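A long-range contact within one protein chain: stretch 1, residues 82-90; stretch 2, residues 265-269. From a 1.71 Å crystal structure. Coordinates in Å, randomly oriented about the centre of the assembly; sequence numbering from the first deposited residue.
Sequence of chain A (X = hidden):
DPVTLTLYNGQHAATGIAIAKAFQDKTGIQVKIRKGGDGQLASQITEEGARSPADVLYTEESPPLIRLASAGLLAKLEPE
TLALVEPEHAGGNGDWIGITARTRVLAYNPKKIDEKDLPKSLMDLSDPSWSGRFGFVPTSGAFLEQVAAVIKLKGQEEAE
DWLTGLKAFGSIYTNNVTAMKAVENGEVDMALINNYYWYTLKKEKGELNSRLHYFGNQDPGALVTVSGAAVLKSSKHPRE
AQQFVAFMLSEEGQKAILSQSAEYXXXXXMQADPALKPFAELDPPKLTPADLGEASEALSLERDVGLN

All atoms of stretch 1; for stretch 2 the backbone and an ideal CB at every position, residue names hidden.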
ATOM      1  N   LEU A  82      19.712   1.747  -4.993  1.00 13.00           N
ATOM      2  CA  LEU A  82      18.886   1.114  -6.022  1.00 12.39           C
ATOM      3  C   LEU A  82      19.222  -0.362  -6.181  1.00 16.71           C
ATOM      4  O   LEU A  82      18.346  -1.168  -6.523  1.00 12.17           O
ATOM      5  CB  LEU A  82      19.056   1.837  -7.354  1.00 13.77           C
ATOM      6  CG  LEU A  82      18.486   3.256  -7.354  1.00 13.05           C
ATOM      7  CD1 LEU A  82      19.037   4.051  -8.497  1.00 15.62           C
ATOM      8  CD2 LEU A  82      16.949   3.223  -7.398  1.00 14.13           C
ATOM      9  N   ALA A  83      20.475  -0.736  -5.927  1.00 13.03           N
ATOM     10  CA  ALA A  83      20.878  -2.126  -6.070  1.00 15.15           C
ATOM     11  C   ALA A  83      20.263  -3.030  -5.007  1.00 17.38           C
ATOM     12  O   ALA A  83      20.355  -4.259  -5.130  1.00 15.96           O
ATOM     13  CB  ALA A  83      22.407  -2.224  -6.029  1.00 16.43           C
ATOM     14  N   LEU A  84      19.632  -2.466  -3.976  1.00 13.30           N
ATOM     15  CA  LEU A  84      19.074  -3.284  -2.910  1.00 14.14           C
ATOM     16  C   LEU A  84      17.723  -3.902  -3.264  1.00 12.94           C
ATOM     17  O   LEU A  84      17.262  -4.773  -2.519  1.00 12.58           O
ATOM     18  CB  LEU A  84      18.949  -2.454  -1.631  1.00 13.33           C
ATOM     19  CG  LEU A  84      20.270  -1.949  -1.015  1.00 14.78           C
ATOM     20  CD1 LEU A  84      19.990  -0.978   0.110  1.00 17.29           C
ATOM     21  CD2 LEU A  84      21.138  -3.107  -0.517  1.00 16.32           C
ATOM     22  N   VAL A  85      17.091  -3.492  -4.373  1.00 13.75           N
ATOM     23  CA  VAL A  85      15.778  -4.005  -4.769  1.00 13.54           C
ATOM     24  C   VAL A  85      15.762  -4.311  -6.263  1.00 16.89           C
ATOM     25  O   VAL A  85      16.599  -3.837  -7.034  1.00 19.03           O
ATOM     26  CB  VAL A  85      14.623  -3.023  -4.420  1.00 13.75           C
ATOM     27  CG1 VAL A  85      14.714  -2.554  -2.970  1.00 11.99           C
ATOM     28  CG2 VAL A  85      14.603  -1.831  -5.383  1.00 15.87           C
ATOM     29  N   GLU A  86      14.779  -5.109  -6.670  1.00 14.47           N
ATOM     30  CA  GLU A  86      14.602  -5.390  -8.082  1.00 14.68           C
ATOM     31  C   GLU A  86      14.176  -4.126  -8.834  1.00 16.54           C
ATOM     32  O   GLU A  86      13.450  -3.282  -8.293  1.00 16.04           O
ATOM     33  CB  GLU A  86      13.565  -6.499  -8.273  1.00 18.96           C
ATOM     34  CG  GLU A  86      13.864  -7.773  -7.486  1.00 19.99           C
ATOM     35  CD  GLU A  86      14.951  -8.627  -8.124  1.00 23.59           C
ATOM     36  OE1 GLU A  86      15.383  -8.309  -9.254  1.00 27.88           O
ATOM     37  OE2 GLU A  86      15.376  -9.616  -7.493  1.00 27.12           O
ATOM     38  N   PRO A  87      14.609  -3.975 -10.089  1.00 17.14           N
ATOM     39  CA  PRO A  87      14.321  -2.731 -10.830  1.00 16.53           C
ATOM     40  C   PRO A  87      12.843  -2.416 -10.968  1.00 15.96           C
ATOM     41  O   PRO A  87      12.476  -1.236 -11.021  1.00 18.78           O
ATOM     42  CB  PRO A  87      14.966  -2.983 -12.201  1.00 22.35           C
ATOM     43  CG  PRO A  87      15.955  -4.067 -11.975  1.00 20.41           C
ATOM     44  CD  PRO A  87      15.424  -4.917 -10.868  1.00 22.55           C
ATOM     45  N   GLU A  88      11.979  -3.431 -11.041  1.00 18.75           N
ATOM     46  CA  GLU A  88      10.546  -3.191 -11.139  1.00 22.00           C
ATOM     47  C   GLU A  88       9.964  -2.601  -9.859  1.00 18.87           C
ATOM     48  O   GLU A  88       8.820  -2.132  -9.879  1.00 17.41           O
ATOM     49  CB  GLU A  88       9.812  -4.493 -11.479  1.00 23.14           C
ATOM     50  CG  GLU A  88      10.015  -5.608 -10.452  1.00 23.51           C
ATOM     51  CD  GLU A  88      11.147  -6.559 -10.819  1.00 29.62           C
ATOM     52  OE1 GLU A  88      12.107  -6.126 -11.502  1.00 26.17           O
ATOM     53  OE2 GLU A  88      11.078  -7.745 -10.423  1.00 35.12           O
ATOM     54  N   HIS A  89      10.716  -2.622  -8.760  1.00 15.01           N
ATOM     55  CA  HIS A  89      10.275  -2.114  -7.466  1.00 13.82           C
ATOM     56  C   HIS A  89      10.888  -0.759  -7.136  1.00 14.80           C
ATOM     57  O   HIS A  89      10.961  -0.384  -5.960  1.00 15.04           O
ATOM     58  CB  HIS A  89      10.612  -3.118  -6.366  1.00 17.19           C
ATOM     59  CG  HIS A  89       9.895  -4.422  -6.506  1.00 15.71           C
ATOM     60  ND1 HIS A  89      10.438  -5.619  -6.091  1.00 17.87           N
ATOM     61  CD2 HIS A  89       8.680  -4.718  -7.025  1.00 14.08           C
ATOM     62  CE1 HIS A  89       9.583  -6.596  -6.341  1.00 19.59           C
ATOM     63  NE2 HIS A  89       8.509  -6.077  -6.909  1.00 15.97           N
ATOM     64  N   ALA A  90      11.350  -0.030  -8.146  1.00 17.24           N
ATOM     65  CA  ALA A  90      11.838   1.327  -7.981  1.00 14.47           C
ATOM     66  C   ALA A  90      11.258   2.198  -9.085  1.00 14.29           C
ATOM     67  O   ALA A  90      10.733   1.701 -10.084  1.00 18.66           O
ATOM     68  CB  ALA A  90      13.368   1.381  -8.010  1.00 15.03           C
ATOM     69  N   UNK A 265       9.099  -7.827   2.383  1.00  6.97           N
ATOM     70  CA  UNK A 265      10.243  -6.920   2.235  1.00  7.44           C
ATOM     71  C   UNK A 265      10.669  -6.768   0.782  1.00  9.43           C
ATOM     72  O   UNK A 265      10.586  -7.705  -0.021  1.00  9.56           O
ATOM     73  CB  UNK A 265      11.425  -7.422   3.066  1.00  7.44           C
ATOM     74  N   UNK A 266      11.149  -5.566   0.442  1.00  7.00           N
ATOM     75  CA  UNK A 266      11.622  -5.318  -0.911  1.00  7.57           C
ATOM     76  C   UNK A 266      13.130  -5.482  -1.054  1.00  6.75           C
ATOM     77  O   UNK A 266      13.610  -5.585  -2.184  1.00 10.01           O
ATOM     78  CB  UNK A 266      11.217  -3.909  -1.348  1.00  7.57           C
ATOM     79  N   UNK A 267      13.858  -5.544   0.059  1.00 10.44           N
ATOM     80  CA  UNK A 267      15.284  -5.843   0.036  1.00  8.99           C
ATOM     81  C   UNK A 267      15.499  -7.232  -0.542  1.00 15.23           C
ATOM     82  O   UNK A 267      14.930  -8.213  -0.046  1.00 13.62           O
ATOM     83  CB  UNK A 267      15.889  -5.740   1.437  1.00  8.99           C
ATOM     84  N   UNK A 268      16.291  -7.303  -1.613  1.00 13.49           N
ATOM     85  CA  UNK A 268      16.557  -8.574  -2.272  1.00 18.53           C
ATOM     86  C   UNK A 268      17.159  -9.566  -1.290  1.00 19.77           C
ATOM     87  O   UNK A 268      18.003  -9.208  -0.464  1.00 20.15           O
ATOM     88  CB  UNK A 268      17.490  -8.376  -3.468  1.00 18.53           C
ATOM     89  N   UNK A 269      16.705 -10.818  -1.375  1.00 22.54           N
ATOM     90  CA  UNK A 269      17.220 -11.889  -0.547  1.00 24.04           C
ATOM     91  C   UNK A 269      16.626 -11.968   0.837  1.00 28.39           C
ATOM     92  O   UNK A 269      17.018 -12.845   1.617  1.00 27.04           O
ATOM     93  CB  UNK A 269      18.738 -11.745  -0.424  1.00 24.04           C
TER

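Position 265 gives a designer little to work with. Its ideal CB has nothing of stretch 1 within 5.5 Å, so this contact sets no demand; phi near -69° and psi near 147° suit most residues, proline among them. The deposited residue is Pro-265, which takes no part in the contact.

At position 266 the CA-to-CB bond points sideways, yet the ideal CB sits 4.1 Å from CG1 of Val-85 and 5.1 Å from ND1 of His-89. An apolar wall begins the site and an imidazole ring continues it, so a flexible apolar chain would suit, as might an aromatic one. The residue is Met-266. Its CB packs against Val-85, 4.1 Å from CG1, and two m rotamers followed by a p carry its end over a face of the His-89 ring: SD lies 3.6 Å from the ring centroid, and CE, at 4.1 Å from that centroid, makes a CH-pi contact. The backbone helps as well. One water donates to O of Met-266 at 2.6 Å, accepts from N of Glu-86 at 3.2 Å, and also hydrogen-bonds ND1 of His-89 at 2.9 Å, joining the same two stretches beside the sulfur contact.

Position 267 makes the closest CA approach, 5.2 Å from CA of Val-85, and its own CA leans on O of Leu-84 at 3.4 Å in a CA-H...O contact. The CB points sideways, 4.3 Å from that same oxygen, so a short side chain would do, while a long one could extend along Leu-84. Arg-267 extends: chi1 to chi3 are all t, and NH1 comes to 3.5 Å from CD2 of Leu-84 while being hydrogen-bonded elsewhere in the structure.

Position 268 is the anchor. Its amide N donates to O of Leu-84 at 2.9 Å, nearly straight at 171°, a bond almost any residue but proline could supply. Its CB points toward stretch 1, with the ideal CB 4.7 Å from OE2 of Glu-86 and the carbonyl oxygens of Ala-83 and Val-85 farther out, within reach of a long chain; a long donor, preferably cationic, fits best. Lys-268 has the largest covered area of either stretch. Its CD passes 3.3 Å from OE2 of Glu-86, its CE lies 3.2 Å from O of Ala-83, and NZ gives O of Val-85 a weak hydrogen bond at 3.3 Å. OE1 of Glu-86, 4.2 Å from NZ, adds attraction short of a salt bridge.

Position 269 has a phi of 82°, which by itself favours glycine, and its ideal CB meets nothing of stretch 1. Gly-269 is found there.

Stretch 2 265-269: PMRKG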
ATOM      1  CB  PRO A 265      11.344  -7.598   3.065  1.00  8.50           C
ATOM      2  CG  PRO A 265      10.961  -9.044   3.078  1.00 12.97           C
ATOM      3  CD  PRO A 265       9.448  -9.078   3.074  1.00  6.99           C
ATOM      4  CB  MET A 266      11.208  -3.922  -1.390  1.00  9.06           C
ATOM      5  CG  MET A 266       9.681  -3.766  -1.578  1.00  7.78           C
ATOM      6  SD  MET A 266       9.037  -4.534  -3.078  1.00 13.83           S
ATOM      7  CE  MET A 266       8.801  -6.253  -2.621  1.00 12.70           C
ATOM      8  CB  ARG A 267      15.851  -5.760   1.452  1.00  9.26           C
ATOM      9  CG  ARG A 267      17.330  -6.108   1.551  1.00 16.67           C
ATOM     10  CD  ARG A 267      17.771  -6.173   3.002  1.00 19.11           C
ATOM     11  NE  ARG A 267      19.133  -6.697   3.122  1.00 23.19           N
ATOM     12  CZ  ARG A 267      20.238  -6.004   2.852  1.00 28.16           C
ATOM     13  NH1 ARG A 267      20.158  -4.744   2.446  1.00 17.86           N
ATOM     14  NH2 ARG A 267      21.433  -6.570   2.991  1.00 27.26           N
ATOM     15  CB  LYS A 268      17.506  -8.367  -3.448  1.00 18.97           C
ATOM     16  CG  LYS A 268      16.847  -7.744  -4.658  1.00 17.96           C
ATOM     17  CD  LYS A 268      17.693  -7.925  -5.899  1.00 26.40           C
ATOM     18  CE  LYS A 268      18.581  -6.727  -6.138  1.00 23.60           C
ATOM     19  NZ  LYS A 268      18.678  -6.402  -7.590  1.00 31.04           N
TER
HETATM   20  O   HOH W   1      12.786  -6.275  -4.503  1.00 15.58           O
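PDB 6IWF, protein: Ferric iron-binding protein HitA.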